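Side-chain contacts in bifunctional cytochrome P450/NADPH--P450 reductase (Deinococcus aerius, PDB 7F3H), which probably catalyses NADPH-dependent hydroxylation of organic substrates, with a heme-containing cytochrome P450 domain and a reductase that supplies electrons: residues Ala110-Gln113 with Arg114-Lys117; Ile406-Gln409 with Phe410-Glu414. All blocks are in the same frame, centred on the assembly; numbering follows the deposited sequence.

Contact 1 (Ala110-Gln113 with Arg114-Lys117); sequences AFSQ and RAMK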
ATOM      1  N   ALA A 110       9.731  16.122  -3.439  1.00 28.45           N
ATOM      2  CA  ALA A 110       9.266  16.091  -2.057  1.00 33.35           C
ATOM      3  C   ALA A 110       9.141  14.685  -1.493  1.00 30.68           C
ATOM      4  O   ALA A 110       8.888  14.554  -0.290  1.00 23.64           O
ATOM      5  CB  ALA A 110       7.898  16.781  -1.920  1.00 29.52           C
ATOM      6  N   PHE A 111       9.242  13.653  -2.348  1.00 30.63           N
ATOM      7  CA  PHE A 111       9.091  12.245  -1.964  1.00 34.97           C
ATOM      8  C   PHE A 111      10.356  11.429  -2.205  1.00 34.12           C
ATOM      9  O   PHE A 111      10.331  10.186  -2.089  1.00 33.01           O
ATOM     10  CB  PHE A 111       7.925  11.610  -2.728  1.00 33.16           C
ATOM     11  CG  PHE A 111       6.568  11.957  -2.175  1.00 31.31           C
ATOM     12  CD1 PHE A 111       5.708  12.769  -2.910  1.00 29.91           C
ATOM     13  CD2 PHE A 111       6.130  11.426  -0.974  1.00 29.62           C
ATOM     14  CE1 PHE A 111       4.452  13.094  -2.424  1.00 39.24           C
ATOM     15  CE2 PHE A 111       4.862  11.740  -0.468  1.00 32.76           C
ATOM     16  CZ  PHE A 111       4.014  12.569  -1.193  1.00 36.79           C
ATOM     17  N   SER A 112      11.442  12.083  -2.595  1.00 32.76           N
ATOM     18  CA  SER A 112      12.706  11.413  -2.832  1.00 30.83           C
ATOM     19  C   SER A 112      13.353  11.061  -1.517  1.00 27.65           C
ATOM     20  O   SER A 112      13.005  11.604  -0.468  1.00 30.87           O
ATOM     21  CB  SER A 112      13.656  12.312  -3.614  1.00 35.91           C
ATOM     22  OG  SER A 112      13.969  13.483  -2.865  1.00 38.39           O
ATOM     23  N   GLN A 113      14.337  10.160  -1.590  1.00 35.12           N
ATOM     24  CA  GLN A 113      15.091   9.796  -0.400  1.00 29.35           C
ATOM     25  C   GLN A 113      15.701  11.017   0.293  1.00 37.15           C
ATOM     26  O   GLN A 113      15.594  11.143   1.519  1.00 31.46           O
ATOM     27  CB  GLN A 113      16.155   8.760  -0.754  1.00 28.82           C
ATOM     28  CG  GLN A 113      16.718   8.008   0.445  1.00 28.13           C
ATOM     29  CD  GLN A 113      15.649   7.287   1.264  1.00 32.43           C
ATOM     30  OE1 GLN A 113      14.837   6.511   0.743  1.00 33.64           O
ATOM     31  NE2 GLN A 113      15.642   7.553   2.560  1.00 30.47           N
ATOM     32  N   ARG A 114      16.377  11.920  -0.450  1.00 36.75           N
ATOM     33  CA  ARG A 114      17.016  13.025   0.290  1.00 43.51           C
ATOM     34  C   ARG A 114      15.971  13.912   0.996  1.00 39.31           C
ATOM     35  O   ARG A 114      16.317  14.668   1.909  1.00 52.61           O
ATOM     36  CB  ARG A 114      18.058  13.843  -0.521  1.00 44.97           C
ATOM     37  CG  ARG A 114      17.530  14.762  -1.514  1.00 50.65           C
ATOM     38  CD  ARG A 114      17.271  14.009  -2.719  1.00 63.34           C
ATOM     39  NE  ARG A 114      16.901  14.765  -3.930  1.00 73.31           N
ATOM     40  CZ  ARG A 114      16.558  14.201  -5.081  1.00 74.68           C
ATOM     41  NH1 ARG A 114      16.256  14.977  -6.126  1.00 71.82           N
ATOM     42  NH2 ARG A 114      16.720  12.885  -5.265  1.00 73.18           N
ATOM     43  N   ALA A 115      14.693  13.826   0.599  1.00 33.06           N
ATOM     44  CA  ALA A 115      13.657  14.601   1.298  1.00 34.50           C
ATOM     45  C   ALA A 115      13.200  13.960   2.614  1.00 36.24           C
ATOM     46  O   ALA A 115      12.582  14.641   3.448  1.00 38.91           O
ATOM     47  CB  ALA A 115      12.447  14.799   0.376  1.00 27.42           C
ATOM     48  N   MET A 116      13.550  12.692   2.863  1.00 33.59           N
ATOM     49  CA  MET A 116      12.940  11.953   3.959  1.00 32.56           C
ATOM     50  C   MET A 116      13.395  12.478   5.313  1.00 33.51           C
ATOM     51  O   MET A 116      12.608  12.484   6.271  1.00 34.23           O
ATOM     52  CB  MET A 116      13.263  10.471   3.797  1.00 29.61           C
ATOM     53  CG  MET A 116      12.460   9.828   2.655  1.00 32.91           C
ATOM     54  SD  MET A 116      10.669   9.735   2.897  1.00 35.06           S
ATOM     55  CE  MET A 116      10.000  10.726   1.553  1.00 31.35           C
ATOM     56  N   LYS A 117      14.649  12.930   5.410  1.00 35.14           N
ATOM     57  CA  LYS A 117      15.134  13.528   6.651  1.00 36.80           C
ATOM     58  C   LYS A 117      14.188  14.632   7.124  1.00 37.34           C
ATOM     59  O   LYS A 117      13.852  14.705   8.314  1.00 31.91           O
ATOM     60  CB  LYS A 117      16.554  14.070   6.461  1.00 30.87           C
ATOM     61  CG  LYS A 117      17.319  14.164   7.778  1.00 45.72           C
ATOM     62  CD  LYS A 117      18.513  15.118   7.739  1.00 40.52           C
ATOM     63  CE  LYS A 117      18.807  15.629   9.150  1.00 38.67           C
ATOM     64  NZ  LYS A 117      20.223  16.029   9.279  1.00 51.98           N
TER
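Arg-114 folds back so that its guanidinium lies across the side chain of Ser-112. Ser-112 OG sits above one face of the group, nearer its margin than its middle. The arginine chain reaches there because CG is placed between the backbone N and the carbonyl carbon (chi1 75°) and the chain then bends at chi2. Its CD comes to 3.3 Å from Ser-112 OG, and NH2 lies 3.5 Å from Ser-112 CB. This is packing; the hydroxyl itself bonds back to Pro-109 O. Here the loop after helix 98-107 turns into helix 113-137, which corresponds to helix D of the P450 fold. Two backbone bonds, each spanning three residues, close the entry: Ala-115 N to Ser-112 O at 3.0 Å and Met-116 N to Gln-113 O at 2.9 Å. Ala-115 CB rests against two carbonyl oxygens, 3.4 Å from Ser-112 O and 3.6 Å from Ala-110 O. Ala-110 O accepts a hydrogen bond from Tyr-119 OH. Gln-113 and Met-116 cross at about a right angle, with Gln-113 NE2 3.9 Å from Met-116 CG. That amide nitrogen is held by Tyr-309 OH. Met-116 bends at chi2 and chi3, which brings its CE back to 3.7 Å from Phe-111 O. The side chain of Phe-111 leaves the turn and comes close to the heme; its ring meets Phe-264 edge-to-face.

Contact 2 (Ile406-Gln409 with Phe410-Glu414); sequences IGRQ and FALTE. With HEM (protoporphyrin IX containing Fe), chain E.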
ATOM      1  N   ILE A 406       4.607   6.926  -5.707  1.00 29.43           N
ATOM      2  CA  ILE A 406       5.442   8.074  -5.354  1.00 27.57           C
ATOM      3  C   ILE A 406       5.761   8.090  -3.873  1.00 31.37           C
ATOM      4  O   ILE A 406       6.683   8.805  -3.453  1.00 30.11           O
ATOM      5  CB  ILE A 406       4.768   9.396  -5.742  1.00 31.65           C
ATOM      6  CG1 ILE A 406       5.788  10.541  -5.891  1.00 30.26           C
ATOM      7  CG2 ILE A 406       3.658   9.743  -4.751  1.00 26.46           C
ATOM      8  CD1 ILE A 406       5.150  11.768  -6.557  1.00 24.88           C
ATOM      9  N   GLY A 407       4.982   7.366  -3.059  1.00 31.54           N
ATOM     10  CA  GLY A 407       5.112   7.310  -1.620  1.00 23.70           C
ATOM     11  C   GLY A 407       6.082   6.270  -1.104  1.00 25.91           C
ATOM     12  O   GLY A 407       6.295   6.216   0.111  1.00 25.49           O
ATOM     13  N   ARG A 408       6.734   5.508  -2.002  1.00 23.44           N
ATOM     14  CA  ARG A 408       7.559   4.361  -1.618  1.00 23.35           C
ATOM     15  C   ARG A 408       8.567   4.706  -0.518  1.00 29.08           C
ATOM     16  O   ARG A 408       8.651   4.004   0.503  1.00 28.50           O
ATOM     17  CB  ARG A 408       8.300   3.829  -2.843  1.00 25.00           C
ATOM     18  CG  ARG A 408       9.286   2.734  -2.541  1.00 26.78           C
ATOM     19  CD  ARG A 408      10.096   2.249  -3.787  1.00 22.66           C
ATOM     20  NE  ARG A 408      11.168   1.356  -3.336  1.00 25.26           N
ATOM     21  CZ  ARG A 408      12.317   1.783  -2.804  1.00 26.56           C
ATOM     22  NH1 ARG A 408      12.529   3.083  -2.696  1.00 28.92           N
ATOM     23  NH2 ARG A 408      13.258   0.931  -2.379  1.00 24.77           N
ATOM     24  N   GLN A 409       9.357   5.776  -0.710  1.00 24.24           N
ATOM     25  CA  GLN A 409      10.412   6.084   0.259  1.00 24.88           C
ATOM     26  C   GLN A 409       9.830   6.518   1.594  1.00 27.09           C
ATOM     27  O   GLN A 409      10.358   6.149   2.657  1.00 26.39           O
ATOM     28  CB  GLN A 409      11.381   7.139  -0.291  1.00 24.95           C
ATOM     29  CG  GLN A 409      12.285   6.626  -1.421  1.00 21.53           C
ATOM     30  CD  GLN A 409      11.556   6.564  -2.754  1.00 26.18           C
ATOM     31  OE1 GLN A 409      11.536   5.533  -3.421  1.00 25.92           O
ATOM     32  NE2 GLN A 409      10.933   7.680  -3.139  1.00 28.49           N
ATOM     33  N   PHE A 410       8.726   7.278   1.563  1.00 27.30           N
ATOM     34  CA  PHE A 410       8.011   7.610   2.793  1.00 28.90           C
ATOM     35  C   PHE A 410       7.544   6.350   3.511  1.00 27.91           C
ATOM     36  O   PHE A 410       7.779   6.179   4.718  1.00 25.15           O
ATOM     37  CB  PHE A 410       6.825   8.518   2.474  1.00 30.68           C
ATOM     38  CG  PHE A 410       6.229   9.200   3.681  1.00 35.44           C
ATOM     39  CD1 PHE A 410       5.301   8.542   4.481  1.00 29.85           C
ATOM     40  CD2 PHE A 410       6.584  10.514   3.999  1.00 32.43           C
ATOM     41  CE1 PHE A 410       4.748   9.174   5.569  1.00 33.16           C
ATOM     42  CE2 PHE A 410       6.040  11.158   5.079  1.00 29.71           C
ATOM     43  CZ  PHE A 410       5.116  10.494   5.875  1.00 38.47           C
ATOM     44  N   ALA A 411       6.888   5.453   2.776  1.00 23.22           N
ATOM     45  CA  ALA A 411       6.371   4.233   3.377  1.00 26.01           C
ATOM     46  C   ALA A 411       7.483   3.447   4.047  1.00 28.00           C
ATOM     47  O   ALA A 411       7.418   3.174   5.261  1.00 27.66           O
ATOM     48  CB  ALA A 411       5.689   3.376   2.314  1.00 27.00           C
ATOM     49  N   LEU A 412       8.552   3.156   3.279  1.00 27.95           N
ATOM     50  CA  LEU A 412       9.635   2.312   3.773  1.00 26.39           C
ATOM     51  C   LEU A 412      10.343   2.970   4.945  1.00 28.41           C
ATOM     52  O   LEU A 412      10.696   2.296   5.925  1.00 31.71           O
ATOM     53  CB  LEU A 412      10.616   1.971   2.649  1.00 31.67           C
ATOM     54  CG  LEU A 412      10.058   0.992   1.596  1.00 25.19           C
ATOM     55  CD1 LEU A 412      11.046   0.815   0.449  1.00 20.96           C
ATOM     56  CD2 LEU A 412       9.685  -0.357   2.216  1.00 17.85           C
ATOM     57  N   THR A 413      10.532   4.286   4.897  1.00 28.33           N
ATOM     58  CA  THR A 413      11.121   4.956   6.049  1.00 31.92           C
ATOM     59  C   THR A 413      10.227   4.787   7.272  1.00 33.30           C
ATOM     60  O   THR A 413      10.705   4.502   8.392  1.00 34.04           O
ATOM     61  CB  THR A 413      11.339   6.437   5.730  1.00 32.18           C
ATOM     62  OG1 THR A 413      12.061   6.546   4.497  1.00 31.80           O
ATOM     63  CG2 THR A 413      12.118   7.152   6.822  1.00 24.03           C
ATOM     64  N   GLU A 414       8.919   4.977   7.078  1.00 33.99           N
ATOM     65  CA  GLU A 414       8.011   5.007   8.206  1.00 30.00           C
ATOM     66  C   GLU A 414       8.091   3.638   8.897  1.00 29.08           C
ATOM     67  O   GLU A 414       8.204   3.533  10.122  1.00 28.87           O
ATOM     68  CB  GLU A 414       6.570   5.080   7.766  1.00 31.06           C
ATOM     69  CG  GLU A 414       5.765   5.948   8.707  1.00 43.65           C
ATOM     70  CD  GLU A 414       4.246   5.775   8.699  1.00 39.94           C
ATOM     71  OE1 GLU A 414       3.753   4.651   8.475  1.00 57.02           O
ATOM     72  OE2 GLU A 414       3.630   6.718   8.021  1.00 51.95           O
TER
HETATM   73  CHA HEM E 601       0.819   4.378  -6.301  1.00 23.29           C
HETATM   74  CHB HEM E 601       1.196   7.360  -2.483  1.00 25.55           C
HETATM   75  CHC HEM E 601       2.559   3.594   0.295  1.00 27.38           C
HETATM   76  CHD HEM E 601       1.895   0.585  -3.448  1.00 21.49           C
HETATM   77  C1A HEM E 601       0.811   5.503  -5.514  1.00 25.76           C
HETATM   78  C2A HEM E 601       0.400   6.823  -5.942  1.00 29.25           C
HETATM   79  C3A HEM E 601       0.533   7.671  -4.909  1.00 25.52           C
HETATM   80  C4A HEM E 601       0.959   6.888  -3.760  1.00 24.07           C
HETATM   81  CMA HEM E 601       0.220   9.189  -4.921  1.00 19.69           C
HETATM   82  CAA HEM E 601       0.005   7.170  -7.386  1.00 26.97           C
HETATM   83  CBA HEM E 601       1.272   7.656  -8.101  1.00 26.10           C
HETATM   84  CGA HEM E 601       0.992   8.112  -9.533  1.00 31.28           C
HETATM   85  O1A HEM E 601       1.507   9.210  -9.880  1.00 29.44           O
HETATM   86  O2A HEM E 601       0.200   7.501 -10.313  1.00 26.62           O
HETATM   87  C1B HEM E 601       1.637   6.624  -1.402  1.00 24.15           C
HETATM   88  C2B HEM E 601       1.953   7.137  -0.074  1.00 23.56           C
HETATM   89  C3B HEM E 601       2.375   6.095   0.665  1.00 23.47           C
HETATM   90  C4B HEM E 601       2.268   4.895  -0.143  1.00 28.11           C
HETATM   91  CMB HEM E 601       1.887   8.626   0.318  1.00 18.29           C
HETATM   92  CAB HEM E 601       2.773   6.008   2.155  1.00 25.68           C
HETATM   93  CBB HEM E 601       2.660   7.006   3.035  1.00 35.04           C
HETATM   94  C1C HEM E 601       2.488   2.438  -0.464  1.00 26.63           C
HETATM   95  C2C HEM E 601       2.857   1.079  -0.046  1.00 28.38           C
HETATM   96  C3C HEM E 601       2.636   0.292  -1.115  1.00 24.07           C
HETATM   97  C4C HEM E 601       2.185   1.094  -2.211  1.00 21.28           C
HETATM   98  CMC HEM E 601       3.350   0.668   1.373  1.00 25.84           C
HETATM   99  CAC HEM E 601       2.829  -1.202  -1.333  1.00 27.07           C
HETATM  100  CBC HEM E 601       3.311  -1.995  -0.388  1.00 35.57           C
HETATM  101  C1D HEM E 601       1.541   1.344  -4.546  1.00 23.81           C
HETATM  102  C2D HEM E 601       1.204   0.829  -5.870  1.00 24.60           C
HETATM  103  C3D HEM E 601       0.919   1.884  -6.632  1.00 22.22           C
HETATM  104  C4D HEM E 601       1.038   3.096  -5.846  1.00 24.65           C
HETATM  105  CMD HEM E 601       1.192  -0.653  -6.330  1.00 17.46           C
HETATM  106  CAD HEM E 601       0.511   1.798  -8.091  1.00 21.13           C
HETATM  107  CBD HEM E 601      -0.983   1.626  -8.029  1.00 21.33           C
HETATM  108  CGD HEM E 601      -1.556   1.378  -9.383  1.00 27.53           C
HETATM  109  O1D HEM E 601      -2.789   1.590  -9.481  1.00 28.68           O
HETATM  110  O2D HEM E 601      -0.807   0.981 -10.336  1.00 30.36           O
HETATM  111  NA  HEM E 601       1.113   5.580  -4.171  1.00 23.77           N
HETATM  112  NB  HEM E 601       1.850   5.266  -1.413  1.00 23.11           N
HETATM  113  NC  HEM E 601       2.069   2.396  -1.787  1.00 21.14           N
HETATM  114  ND  HEM E 601       1.431   2.726  -4.573  1.00 20.20           N
HETATM  115 FE   HEM E 601       1.725   3.974  -3.057  1.00 28.73          FE
HETATM  116  O   HOH W   1       8.270   8.482  -1.051  1.00 24.68           O
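Gln-409 O is gripped twice by Thr-413, one turn further along the helix. Thr-413 N binds it at 2.9 Å, and Thr-413 OG1 donates to it at 2.5 Å, short for such a bond. The two donors approach from opposite faces of the carbonyl plane. Thr-413 OG1 reaches back because it stands beside its own backbone N (chi1 -52°). Thr-413 is buried, and this bond gives its hydroxyl a partner inside the helix. Arg-408 runs out fully extended from CG to NE. Its NH1 donates to Gln-409 OE1 at 2.7 Å, on a lone pair in the carbonyl plane, and the oxygen is nearly in the guanidinium plane. This bond helps fix the rotation of both flat groups, while the Gln-409 amide nitrogen is bonded to the neighbouring turn at 110-113. Leu-412 CD1 lies over one face of the guanidinium, 3.6 Å from Arg-408 CZ. Phe-398 packs against both side chains. The segment leads from the heme-binding loop into helix 408-425, the L helix of the P450 fold. The cysteine just before Ile-406 is probably the heme thiolate ligand, as in other P450s. One water bridges the turn, donating a hydrogen bond to Ile-406 O and accepting one from Phe-410 N, each at 2.9 Å. Residues on the heme side line the cofactor pocket. Gly-407 CA packs 3.5 Å from C2B of a pyrrole ring. Phe-410 CD1 meets the vinyl carbon CBB of the heme obliquely at 3.4 Å. Ala-411 CB faces the methyl carbon CMC, and Ile-406 CG2 rests against the methyl carbon CMA.

Contact 1 comes first along the chain, at the start of helix 113-137. Contact 2 follows nearly 300 residues later, at the start of helix 408-425. Their centres are nonetheless only 9 Å apart, and the two turns touch directly. Phe-111 O and Gln-409 NE2, 2.8 Å apart, probably form a hydrogen bond between them. Met-116 SD packs on Phe-410 N at 3.4 Å, and Phe-111 CB lies against Ile-406 O. Both contacts belong to the cytochrome P450 family region. Together they join the beginnings of two helices beside the heme: contact 2 supplies four residues of the heme pocket, and contact 1 packs on it and brings Phe-111 close to the heme.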